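Local coordinates for tryptophan synthase alpha-subunit (Pyrococcus furiosus, PDB 1GEQ), which catalyses the aldol cleavage of indoleglycerol phosphate to indole and glyceraldehyde 3-phosphate in the last step of tryptophan biosynthesis, at residues E67-V72 with K105-D110; G96-L101 with A129-I134; F138-N143 with V160-L165; E147-I152 with R184-I189. One frame throughout, in Å; residues are numbered along the deposited sequence.

Interaction 1 of 4, residues E67-V72 with K105-D110; sequences EAFWIV and KASGVD
Ser107 turns OG anti to its carbonyl carbon (chi1 -56°) and thus toward Phe69, while Val72 sets CG1 anti to its backbone N (chi1 173°), aimed at the turn that follows Ser107. These groups join helix 65-76 to the C-terminal end of helix 97-107 in the outer layer of the TIM barrel. No hydrogen bond crosses the contact. The hydroxyl is used inside its own helix, where Ser107 OG bonds to Glu103 O, and it meets the other helix only by packing: OG lies 3.4 Å from Phe69 CB and 3.7 Å from Phe69 CD1, approaching the ring obliquely. Phe69 in turn meets Phe100 of helix 97-107 edge-to-face, which adds an aromatic pair between the same two helices.

Gly108 ends the helix in a Schellman motif, with a bond of 3.1 Å from Gly108 N to Lys105 O. At its phi of 117° a CB would collide with the carbonyl O of Ser107, and it would also stand close to Val72 CG1. The chain then leaves toward strand 111-114, and Arg76, from the same helix as Val72, bonds to Gly108 O and so ties the turn to that helix a second time. Val72 CG1 packs against the turn, 3.5 Å from Ser107 O and 3.9 Å from Gly108 C, and reaches Val109 CG2 at 4.2 Å.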
# COMPACT_ATOMS: atom_id res chain seq x y z
N GLU A 67 6.00 -0.43 -16.52
CA GLU A 67 5.92 1.01 -16.29
C GLU A 67 5.93 1.30 -14.80
O GLU A 67 6.30 2.40 -14.38
CB GLU A 67 4.65 1.57 -16.94
CG GLU A 67 4.79 1.74 -18.45
CD GLU A 67 3.49 2.12 -19.12
OE1 GLU A 67 3.48 2.24 -20.36
OE2 GLU A 67 2.48 2.30 -18.41
N ALA A 68 5.54 0.32 -14.00
CA ALA A 68 5.54 0.49 -12.55
C ALA A 68 6.98 0.68 -12.11
O ALA A 68 7.28 1.54 -11.28
CB ALA A 68 4.93 -0.74 -11.88
N PHE A 69 7.87 -0.12 -12.68
CA PHE A 69 9.28 -0.04 -12.33
C PHE A 69 9.89 1.28 -12.80
O PHE A 69 10.83 1.77 -12.21
CB PHE A 69 10.05 -1.22 -12.94
CG PHE A 69 9.60 -2.57 -12.43
CD1 PHE A 69 9.47 -2.80 -11.06
CD2 PHE A 69 9.32 -3.61 -13.32
CE1 PHE A 69 9.06 -4.06 -10.58
CE2 PHE A 69 8.92 -4.86 -12.85
CZ PHE A 69 8.79 -5.09 -11.48
N TRP A 70 9.33 1.84 -13.87
CA TRP A 70 9.81 3.11 -14.41
C TRP A 70 9.49 4.22 -13.42
O TRP A 70 10.32 5.08 -13.14
CB TRP A 70 9.11 3.41 -15.75
CG TRP A 70 9.43 4.78 -16.30
CD1 TRP A 70 10.48 5.11 -17.12
CD2 TRP A 70 8.72 6.00 -16.06
NE1 TRP A 70 10.46 6.45 -17.40
CE2 TRP A 70 9.39 7.02 -16.75
CE3 TRP A 70 7.58 6.32 -15.30
CZ2 TRP A 70 8.96 8.36 -16.73
CZ3 TRP A 70 7.15 7.64 -15.27
CH2 TRP A 70 7.84 8.64 -15.98
N ILE A 71 8.26 4.19 -12.90
CA ILE A 71 7.80 5.18 -11.93
C ILE A 71 8.72 5.22 -10.72
O ILE A 71 9.17 6.29 -10.31
CB ILE A 71 6.35 4.87 -11.48
CG1 ILE A 71 5.39 5.11 -12.64
CG2 ILE A 71 5.98 5.73 -10.28
CD1 ILE A 71 3.95 4.72 -12.35
N VAL A 72 8.98 4.05 -10.14
CA VAL A 72 9.84 3.95 -8.97
C VAL A 72 11.27 4.40 -9.28
O VAL A 72 11.89 5.12 -8.50
CB VAL A 72 9.89 2.50 -8.43
CG1 VAL A 72 10.92 2.40 -7.31
CG2 VAL A 72 8.51 2.10 -7.93
N LYS A 105 13.58 -4.90 -6.83
CA LYS A 105 14.67 -4.46 -5.98
C LYS A 105 15.62 -3.58 -6.79
O LYS A 105 16.11 -2.56 -6.29
CB LYS A 105 15.42 -5.69 -5.43
CG LYS A 105 16.60 -5.39 -4.51
CD LYS A 105 16.19 -4.57 -3.30
CE LYS A 105 17.37 -4.29 -2.38
NZ LYS A 105 17.01 -3.40 -1.23
N ALA A 106 15.88 -3.98 -8.03
CA ALA A 106 16.77 -3.23 -8.91
C ALA A 106 16.27 -1.80 -9.15
O ALA A 106 17.07 -0.87 -9.24
CB ALA A 106 16.91 -3.95 -10.25
N SER A 107 14.96 -1.65 -9.24
CA SER A 107 14.34 -0.34 -9.49
C SER A 107 14.34 0.56 -8.26
O SER A 107 14.21 1.78 -8.38
CB SER A 107 12.91 -0.53 -9.98
OG SER A 107 12.88 -1.35 -11.14
N GLY A 108 14.47 -0.04 -7.08
CA GLY A 108 14.47 0.75 -5.85
C GLY A 108 13.33 0.46 -4.90
O GLY A 108 13.11 1.22 -3.94
N VAL A 109 12.59 -0.62 -5.15
CA VAL A 109 11.46 -1.00 -4.30
C VAL A 109 11.98 -1.57 -2.97
O VAL A 109 12.90 -2.38 -2.96
CB VAL A 109 10.58 -2.07 -4.99
CG1 VAL A 109 9.53 -2.60 -4.00
CG2 VAL A 109 9.91 -1.48 -6.22
N ASP A 110 11.38 -1.15 -1.86
CA ASP A 110 11.83 -1.62 -0.55
C ASP A 110 11.04 -2.82 -0.03
O ASP A 110 11.62 -3.76 0.53
CB ASP A 110 11.74 -0.48 0.45
CG ASP A 110 12.52 0.74 -0.00
OD1 ASP A 110 11.89 1.74 -0.39
OD2 ASP A 110 13.76 0.67 0.02

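Interaction 2 of 4, residues G96-L101 with A129-I134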
# COMPACT_ATOMS: atom_id res chain seq x y z
N GLY A 96 7.26 -14.84 -12.95
CA GLY A 96 8.29 -15.54 -12.20
C GLY A 96 8.63 -14.73 -10.96
O GLY A 96 9.19 -13.64 -11.07
N VAL A 97 8.29 -15.27 -9.80
CA VAL A 97 8.55 -14.60 -8.53
C VAL A 97 9.96 -14.03 -8.43
O VAL A 97 10.13 -12.82 -8.21
CB VAL A 97 8.32 -15.56 -7.35
CG1 VAL A 97 8.67 -14.88 -6.03
CG2 VAL A 97 6.88 -16.03 -7.33
N ARG A 98 10.96 -14.88 -8.58
CA ARG A 98 12.35 -14.44 -8.49
C ARG A 98 12.64 -13.30 -9.46
O ARG A 98 13.16 -12.26 -9.05
CB ARG A 98 13.30 -15.61 -8.77
CG ARG A 98 14.75 -15.28 -8.48
CD ARG A 98 15.46 -16.49 -7.90
NE ARG A 98 16.18 -16.13 -6.68
CZ ARG A 98 16.17 -16.86 -5.57
NH1 ARG A 98 15.49 -18.00 -5.53
NH2 ARG A 98 16.84 -16.45 -4.50
N ASN A 99 12.29 -13.48 -10.73
CA ASN A 99 12.51 -12.44 -11.73
C ASN A 99 11.87 -11.13 -11.30
O ASN A 99 12.49 -10.07 -11.36
CB ASN A 99 11.90 -12.83 -13.08
CG ASN A 99 12.63 -13.96 -13.77
OD1 ASN A 99 13.73 -14.34 -13.36
ND2 ASN A 99 12.04 -14.50 -14.83
N PHE A 100 10.62 -11.21 -10.86
CA PHE A 100 9.87 -10.04 -10.43
C PHE A 100 10.55 -9.32 -9.27
O PHE A 100 10.88 -8.14 -9.36
CB PHE A 100 8.45 -10.43 -10.02
CG PHE A 100 7.51 -9.26 -9.88
CD1 PHE A 100 6.58 -8.98 -10.87
CD2 PHE A 100 7.58 -8.43 -8.76
CE1 PHE A 100 5.73 -7.88 -10.76
CE2 PHE A 100 6.73 -7.33 -8.64
CZ PHE A 100 5.80 -7.05 -9.64
N LEU A 101 10.75 -10.04 -8.17
CA LEU A 101 11.38 -9.47 -6.99
C LEU A 101 12.73 -8.84 -7.30
O LEU A 101 13.07 -7.77 -6.77
CB LEU A 101 11.52 -10.54 -5.90
CG LEU A 101 10.20 -11.13 -5.38
CD1 LEU A 101 10.47 -12.11 -4.26
CD2 LEU A 101 9.30 -10.00 -4.90
N ALA A 129 12.13 -13.55 -1.19
CA ALA A 129 12.09 -12.12 -0.92
C ALA A 129 13.33 -11.74 -0.12
O ALA A 129 14.02 -10.77 -0.42
CB ALA A 129 10.83 -11.77 -0.14
N ARG A 130 13.60 -12.52 0.92
CA ARG A 130 14.75 -12.29 1.77
C ARG A 130 16.03 -12.38 0.95
O ARG A 130 16.92 -11.54 1.06
CB ARG A 130 14.78 -13.33 2.89
CG ARG A 130 16.15 -13.49 3.53
CD ARG A 130 16.12 -14.54 4.63
NE ARG A 130 17.47 -14.94 5.03
CZ ARG A 130 18.26 -15.73 4.31
NH1 ARG A 130 17.84 -16.22 3.15
NH2 ARG A 130 19.48 -16.03 4.75
N GLU A 131 16.12 -13.41 0.12
CA GLU A 131 17.29 -13.60 -0.72
C GLU A 131 17.49 -12.44 -1.69
O GLU A 131 18.62 -12.03 -1.96
CB GLU A 131 17.20 -14.92 -1.48
CG GLU A 131 17.59 -16.12 -0.61
CD GLU A 131 17.13 -17.45 -1.17
OE1 GLU A 131 17.35 -18.48 -0.50
OE2 GLU A 131 16.53 -17.47 -2.27
N GLU A 132 16.39 -11.89 -2.19
CA GLU A 132 16.49 -10.78 -3.13
C GLU A 132 16.58 -9.43 -2.42
O GLU A 132 16.69 -8.39 -3.06
CB GLU A 132 15.30 -10.79 -4.10
CG GLU A 132 15.25 -12.01 -5.00
CD GLU A 132 16.56 -12.26 -5.74
OE1 GLU A 132 17.18 -11.29 -6.21
OE2 GLU A 132 16.96 -13.44 -5.85
N GLY A 133 16.54 -9.46 -1.10
CA GLY A 133 16.64 -8.24 -0.33
C GLY A 133 15.39 -7.38 -0.32
O GLY A 133 15.47 -6.16 -0.22
N ILE A 134 14.22 -8.02 -0.43
CA ILE A 134 12.96 -7.29 -0.42
C ILE A 134 12.19 -7.59 0.86
O ILE A 134 12.05 -8.75 1.25
CB ILE A 134 12.08 -7.67 -1.63
CG1 ILE A 134 12.71 -7.10 -2.91
CG2 ILE A 134 10.66 -7.11 -1.46
CD1 ILE A 134 12.72 -5.58 -2.96
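Arg98 lies between two carboxylates that are turned quite differently against its guanidinium. That of Glu131 is nearly coplanar with it, the planes 24° apart, and OE2 sits at the guanidinium edge, 2.5 Å from Arg98 NH2; the bond is very short, so its exact length is doubtful. The carboxylate of Glu132 stands almost upright to the same group, at 85°. Its OE2 takes Arg98 NE at 2.9 Å, approached on the anti side and out of the carboxylate plane, and Arg98 NH2 only weakly at 3.3 Å. Two acidic groups with one arginine between them make a salt-bridge network, in which the cation probably offsets the repulsion between neighbouring carboxylates.

The chains reach these places by different routes. Glu131 is extended beyond CG, whereas Glu132 bends at chi2 (-52°), which turns CD away from an extended course and toward Arg98.

Beneath the charges the contact is mostly hydrocarbon packing. Leu101 CB packs on Glu132 CG at 4.1 Å, and Leu101 CD1 lies 3.7 Å from Ala129 CA. Ile134 CG1 comes to 3.9 Å from Leu101 O. Helices 97-107 and 122-132 thus meet side by side on the outside of the barrel: the ion network lies at the solvent side, and Leu101 and Ile134 both rest inward on Ile112 of strand 111-114.

Interaction 3 of 4, residues F138-N143 with V160-L165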
# COMPACT_ATOMS: atom_id res chain seq x y z
N PHE A 138 2.45 -8.25 4.84
CA PHE A 138 1.31 -9.15 4.77
C PHE A 138 0.09 -8.45 5.33
O PHE A 138 0.20 -7.62 6.23
CB PHE A 138 1.56 -10.44 5.55
CG PHE A 138 2.55 -11.35 4.91
CD1 PHE A 138 3.89 -11.33 5.29
CD2 PHE A 138 2.15 -12.22 3.90
CE1 PHE A 138 4.81 -12.17 4.69
CE2 PHE A 138 3.08 -13.07 3.28
CZ PHE A 138 4.41 -13.05 3.68
N LEU A 139 -1.08 -8.80 4.81
CA LEU A 139 -2.28 -8.16 5.30
C LEU A 139 -3.12 -9.06 6.19
O LEU A 139 -3.00 -10.29 6.17
CB LEU A 139 -3.11 -7.63 4.12
CG LEU A 139 -3.99 -8.55 3.29
CD1 LEU A 139 -5.28 -8.83 4.03
CD2 LEU A 139 -4.29 -7.87 1.94
N ALA A 140 -3.96 -8.43 7.00
CA ALA A 140 -4.84 -9.14 7.90
C ALA A 140 -6.14 -8.35 7.90
O ALA A 140 -6.13 -7.12 7.91
CB ALA A 140 -4.24 -9.19 9.32
N ALA A 141 -7.26 -9.07 7.84
CA ALA A 141 -8.58 -8.48 7.82
C ALA A 141 -9.22 -8.77 9.18
O ALA A 141 -8.65 -9.50 9.98
CB ALA A 141 -9.42 -9.09 6.70
N PRO A 142 -10.40 -8.20 9.45
CA PRO A 142 -11.08 -8.42 10.73
C PRO A 142 -11.41 -9.89 11.09
O PRO A 142 -11.64 -10.19 12.27
CB PRO A 142 -12.32 -7.54 10.61
CG PRO A 142 -11.83 -6.39 9.78
CD PRO A 142 -11.06 -7.11 8.69
N ASN A 143 -11.45 -10.78 10.11
CA ASN A 143 -11.76 -12.18 10.41
C ASN A 143 -10.50 -13.01 10.62
O ASN A 143 -10.54 -14.23 10.69
CB ASN A 143 -12.62 -12.80 9.29
CG ASN A 143 -11.89 -12.90 7.97
OD1 ASN A 143 -11.11 -12.02 7.62
ND2 ASN A 143 -12.17 -13.96 7.22
N VAL A 160 3.00 -5.05 9.17
CA VAL A 160 1.74 -5.76 9.02
C VAL A 160 0.68 -4.75 8.59
O VAL A 160 0.52 -3.70 9.21
CB VAL A 160 1.32 -6.42 10.35
CG1 VAL A 160 -0.06 -7.05 10.21
CG2 VAL A 160 2.35 -7.49 10.74
N TYR A 161 -0.03 -5.07 7.52
CA TYR A 161 -1.04 -4.16 7.01
C TYR A 161 -2.45 -4.65 7.36
O TYR A 161 -2.90 -5.69 6.89
CB TYR A 161 -0.87 -4.01 5.50
CG TYR A 161 -1.81 -3.04 4.81
CD1 TYR A 161 -2.24 -1.88 5.45
CD2 TYR A 161 -2.21 -3.25 3.49
CE1 TYR A 161 -3.05 -0.95 4.78
CE2 TYR A 161 -3.02 -2.33 2.82
CZ TYR A 161 -3.43 -1.19 3.47
OH TYR A 161 -4.25 -0.30 2.81
N LEU A 162 -3.13 -3.89 8.22
CA LEU A 162 -4.49 -4.23 8.65
C LEU A 162 -5.48 -3.52 7.74
O LEU A 162 -5.38 -2.31 7.52
CB LEU A 162 -4.72 -3.77 10.09
CG LEU A 162 -3.72 -4.23 11.16
CD1 LEU A 162 -4.24 -3.85 12.55
CD2 LEU A 162 -3.52 -5.72 11.06
N VAL A 163 -6.45 -4.26 7.20
CA VAL A 163 -7.44 -3.66 6.32
C VAL A 163 -8.85 -3.99 6.78
O VAL A 163 -9.06 -4.89 7.60
CB VAL A 163 -7.27 -4.15 4.86
CG1 VAL A 163 -5.93 -3.68 4.30
CG2 VAL A 163 -7.38 -5.67 4.80
N SER A 164 -9.83 -3.26 6.26
CA SER A 164 -11.23 -3.48 6.62
C SER A 164 -11.84 -4.48 5.63
O SER A 164 -11.40 -4.56 4.48
CB SER A 164 -11.98 -2.15 6.57
OG SER A 164 -13.04 -2.13 7.50
N LEU A 165 -12.86 -5.22 6.06
CA LEU A 165 -13.49 -6.22 5.20
C LEU A 165 -13.72 -5.77 3.76
O LEU A 165 -13.43 -6.53 2.83
CB LEU A 165 -14.81 -6.70 5.82
CG LEU A 165 -14.65 -7.73 6.94
CD1 LEU A 165 -15.97 -7.95 7.66
CD2 LEU A 165 -14.12 -9.03 6.35
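Pro142 lays its ring against the end of the neighbouring strand, with CD 3.2 Å from Val163 O and 4.0 Å from Leu165 CG. That carbonyl is buried by the contact and has no hydrogen-bonding partner in the model, so the ring covers a polar atom without satisfying it. An alanine here would probably leave Val163 O and Leu165 CG without the ring carbons that cover them, and would set the backbone freer to turn.

Before this point the axes of the two short strands run parallel, 33° apart, and three bonds join them. Tyr161 N to Phe138 O (2.9 Å) is nearly straight at 173°, Ala140 N to Tyr161 O (2.9 Å) is more bent, and Val163 N lies nearly in line with the C=O of Ala140, 3.0 Å from its O. Leu139 and Tyr161 point to one face of the sheet. Leu139 holds CG in the crowded position between backbone N and carbonyl carbon (chi1 79°), and its CD1 meets Val163 CG2 at 3.9 Å. On the other face Ala140 CB touches Leu162 CD2, also at 3.9 Å, under the cover of helices 146-155 and 177-189. Inside, the side chain of Tyr161 comes within about 4 Å of that of Glu36, a catalytic proton acceptor. The pairing closes the beta-alpha-beta unit of strand 135-140, helix 146-155 and strand 159-163, and the loops leave it at the C-terminal ends of the strands, where a TIM barrel keeps its active site.

Interaction 4 of 4, residues E147-I152 with R184-I189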
# COMPACT_ATOMS: atom_id res chain seq x y z
N GLU A 147 -4.22 -16.38 16.41
CA GLU A 147 -3.20 -17.36 16.06
C GLU A 147 -2.60 -17.07 14.69
O GLU A 147 -1.39 -17.21 14.51
CB GLU A 147 -3.77 -18.77 16.08
CG GLU A 147 -4.64 -19.06 17.30
CD GLU A 147 -6.02 -18.45 17.16
OE1 GLU A 147 -6.76 -18.87 16.25
OE2 GLU A 147 -6.36 -17.53 17.94
N ARG A 148 -3.43 -16.70 13.73
CA ARG A 148 -2.93 -16.40 12.39
C ARG A 148 -2.16 -15.08 12.37
O ARG A 148 -1.22 -14.92 11.60
CB ARG A 148 -4.07 -16.37 11.38
CG ARG A 148 -3.61 -16.67 9.95
CD ARG A 148 -4.69 -16.37 8.90
NE ARG A 148 -5.99 -16.97 9.20
CZ ARG A 148 -6.24 -18.28 9.22
NH1 ARG A 148 -5.28 -19.16 8.97
NH2 ARG A 148 -7.47 -18.71 9.49
N LEU A 149 -2.59 -14.11 13.18
CA LEU A 149 -1.88 -12.83 13.24
C LEU A 149 -0.44 -13.07 13.68
O LEU A 149 0.49 -12.41 13.20
CB LEU A 149 -2.57 -11.88 14.23
CG LEU A 149 -3.60 -10.90 13.64
CD1 LEU A 149 -4.30 -10.16 14.77
CD2 LEU A 149 -2.91 -9.92 12.71
N LYS A 150 -0.25 -14.01 14.60
CA LYS A 150 1.09 -14.32 15.10
C LYS A 150 1.95 -14.91 13.99
O LYS A 150 3.12 -14.54 13.84
CB LYS A 150 1.01 -15.33 16.25
CG LYS A 150 0.08 -14.94 17.36
CD LYS A 150 0.14 -15.95 18.49
CE LYS A 150 -1.20 -16.02 19.20
NZ LYS A 150 -1.68 -14.68 19.64
N VAL A 151 1.39 -15.83 13.23
CA VAL A 151 2.13 -16.45 12.13
C VAL A 151 2.53 -15.39 11.12
O VAL A 151 3.68 -15.33 10.68
CB VAL A 151 1.30 -17.54 11.43
CG1 VAL A 151 2.03 -18.05 10.20
CG2 VAL A 151 1.02 -18.68 12.41
N ILE A 152 1.57 -14.55 10.76
CA ILE A 152 1.83 -13.47 9.80
C ILE A 152 2.94 -12.56 10.32
O ILE A 152 3.85 -12.20 9.57
CB ILE A 152 0.56 -12.64 9.56
CG1 ILE A 152 -0.42 -13.45 8.72
CG2 ILE A 152 0.91 -11.32 8.87
CD1 ILE A 152 -1.83 -12.90 8.73
N ARG A 184 -6.60 -3.33 17.95
CA ARG A 184 -6.33 -3.62 19.36
C ARG A 184 -5.63 -4.97 19.49
O ARG A 184 -4.60 -5.09 20.16
CB ARG A 184 -7.63 -3.65 20.17
CG ARG A 184 -7.40 -3.69 21.67
CD ARG A 184 -8.62 -4.20 22.43
NE ARG A 184 -8.80 -5.64 22.28
CZ ARG A 184 -9.78 -6.22 21.60
NH1 ARG A 184 -10.70 -5.48 21.00
NH2 ARG A 184 -9.84 -7.54 21.52
N ARG A 185 -6.21 -5.99 18.86
CA ARG A 185 -5.66 -7.34 18.88
C ARG A 185 -4.26 -7.38 18.28
O ARG A 185 -3.35 -8.00 18.83
CB ARG A 185 -6.60 -8.29 18.10
CG ARG A 185 -7.79 -8.80 18.91
CD ARG A 185 -8.95 -9.22 18.03
NE ARG A 185 -8.53 -10.01 16.88
CZ ARG A 185 -9.08 -9.93 15.68
NH1 ARG A 185 -10.08 -9.09 15.46
NH2 ARG A 185 -8.64 -10.68 14.69
N ALA A 186 -4.08 -6.70 17.15
CA ALA A 186 -2.79 -6.68 16.49
C ALA A 186 -1.67 -6.09 17.37
O ALA A 186 -0.58 -6.64 17.43
CB ALA A 186 -2.88 -5.92 15.18
N LYS A 187 -1.95 -4.97 18.03
CA LYS A 187 -0.94 -4.32 18.87
C LYS A 187 -0.56 -5.20 20.06
O LYS A 187 0.51 -5.05 20.63
CB LYS A 187 -1.45 -2.96 19.38
CG LYS A 187 -1.72 -1.92 18.28
CD LYS A 187 -0.59 -1.86 17.25
CE LYS A 187 0.79 -1.74 17.90
NZ LYS A 187 1.17 -0.37 18.31
N ARG A 188 -1.43 -6.15 20.39
CA ARG A 188 -1.18 -7.06 21.50
C ARG A 188 -0.31 -8.24 21.08
O ARG A 188 0.33 -8.89 21.90
CB ARG A 188 -2.51 -7.60 22.02
CG ARG A 188 -2.42 -8.33 23.34
CD ARG A 188 -3.73 -9.03 23.65
NE ARG A 188 -3.79 -10.36 23.05
CZ ARG A 188 -4.72 -10.76 22.19
NH1 ARG A 188 -5.69 -9.93 21.82
NH2 ARG A 188 -4.69 -11.99 21.70
N ILE A 189 -0.29 -8.49 19.78
CA ILE A 189 0.45 -9.62 19.24
C ILE A 189 1.70 -9.33 18.43
O ILE A 189 2.72 -9.99 18.60
CB ILE A 189 -0.49 -10.48 18.36
CG1 ILE A 189 -1.64 -11.02 19.21
CG2 ILE A 189 0.29 -11.63 17.70
CD1 ILE A 189 -2.71 -11.75 18.40
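Ile189 and Lys150 cross at about a right angle, the lysine bent round the isoleucine. Lys150 bends at chi3 and again at chi4 (-53°), which brings NZ back over the isoleucine, 3.3 Å from Ile189 CD1. Nearer the backbone Lys150 CG presses on Ile189 CG2 at 3.3 Å, tighter than usual for two carbons. Lys150 thus touches Ile189 at both ends of its side chain, by CB and CG and again by NZ; the residue as a whole is exposed. The like charge of Arg188 is close, with NH2 4.5 Å from Lys150 NZ; the salt bridge from Arg188 to Asp146 probably eases the repulsion.

Ile189 CG2 meets Lys150, while CD1 touches both Lys150 NZ and, at 4.2 Å, Leu149 CB. An alanine in its place would probably leave the bent chain of Lys150 without its rest and open a gap beside Leu149 CB. In Leu149 a chi1 of -94°, off the staggered position, sets CG, and an extended chi2 then carries CD1 to 4.2 Å from Ala186 CA. The same CD1 lies obliquely to the guanidinium of Arg185, 4.4 Å from Arg185 NH2, while the charge of that arginine is met by a salt bridge to Asp181. Leu149 also reaches inward to Ala140 of strand 135-140.

The axes of the two short segments approach to 9.9 Å at an angle of 52°, and the Leu149 tip lies against the small Ala186. Helices 146-155 and 177-189 are adjacent helices in the outer ring of the (beta/alpha)8 barrel.

How the interactions relate
Interactions 1 and 2 share helix 97-107, which packs on helix 65-76 in the first and on helix 122-132 in the second, and they touch where Val109 O meets Ile134 CD1. Interaction 1 is buried, and made by packing without a hydrogen bond across it; interaction 2 is partly buried and adds charged groups at the surface. Interactions 3 and 4, with centres 10 Å apart, are two layers of one region: the strand pair joins by backbone bonds in the barrel wall, and the helices outside it pack by side chains, with Leu162 meeting Ala186. Interactions 1 and 3 lie on opposite sides of the chain's centre, and interaction 3 comes closest to the catalytic residues.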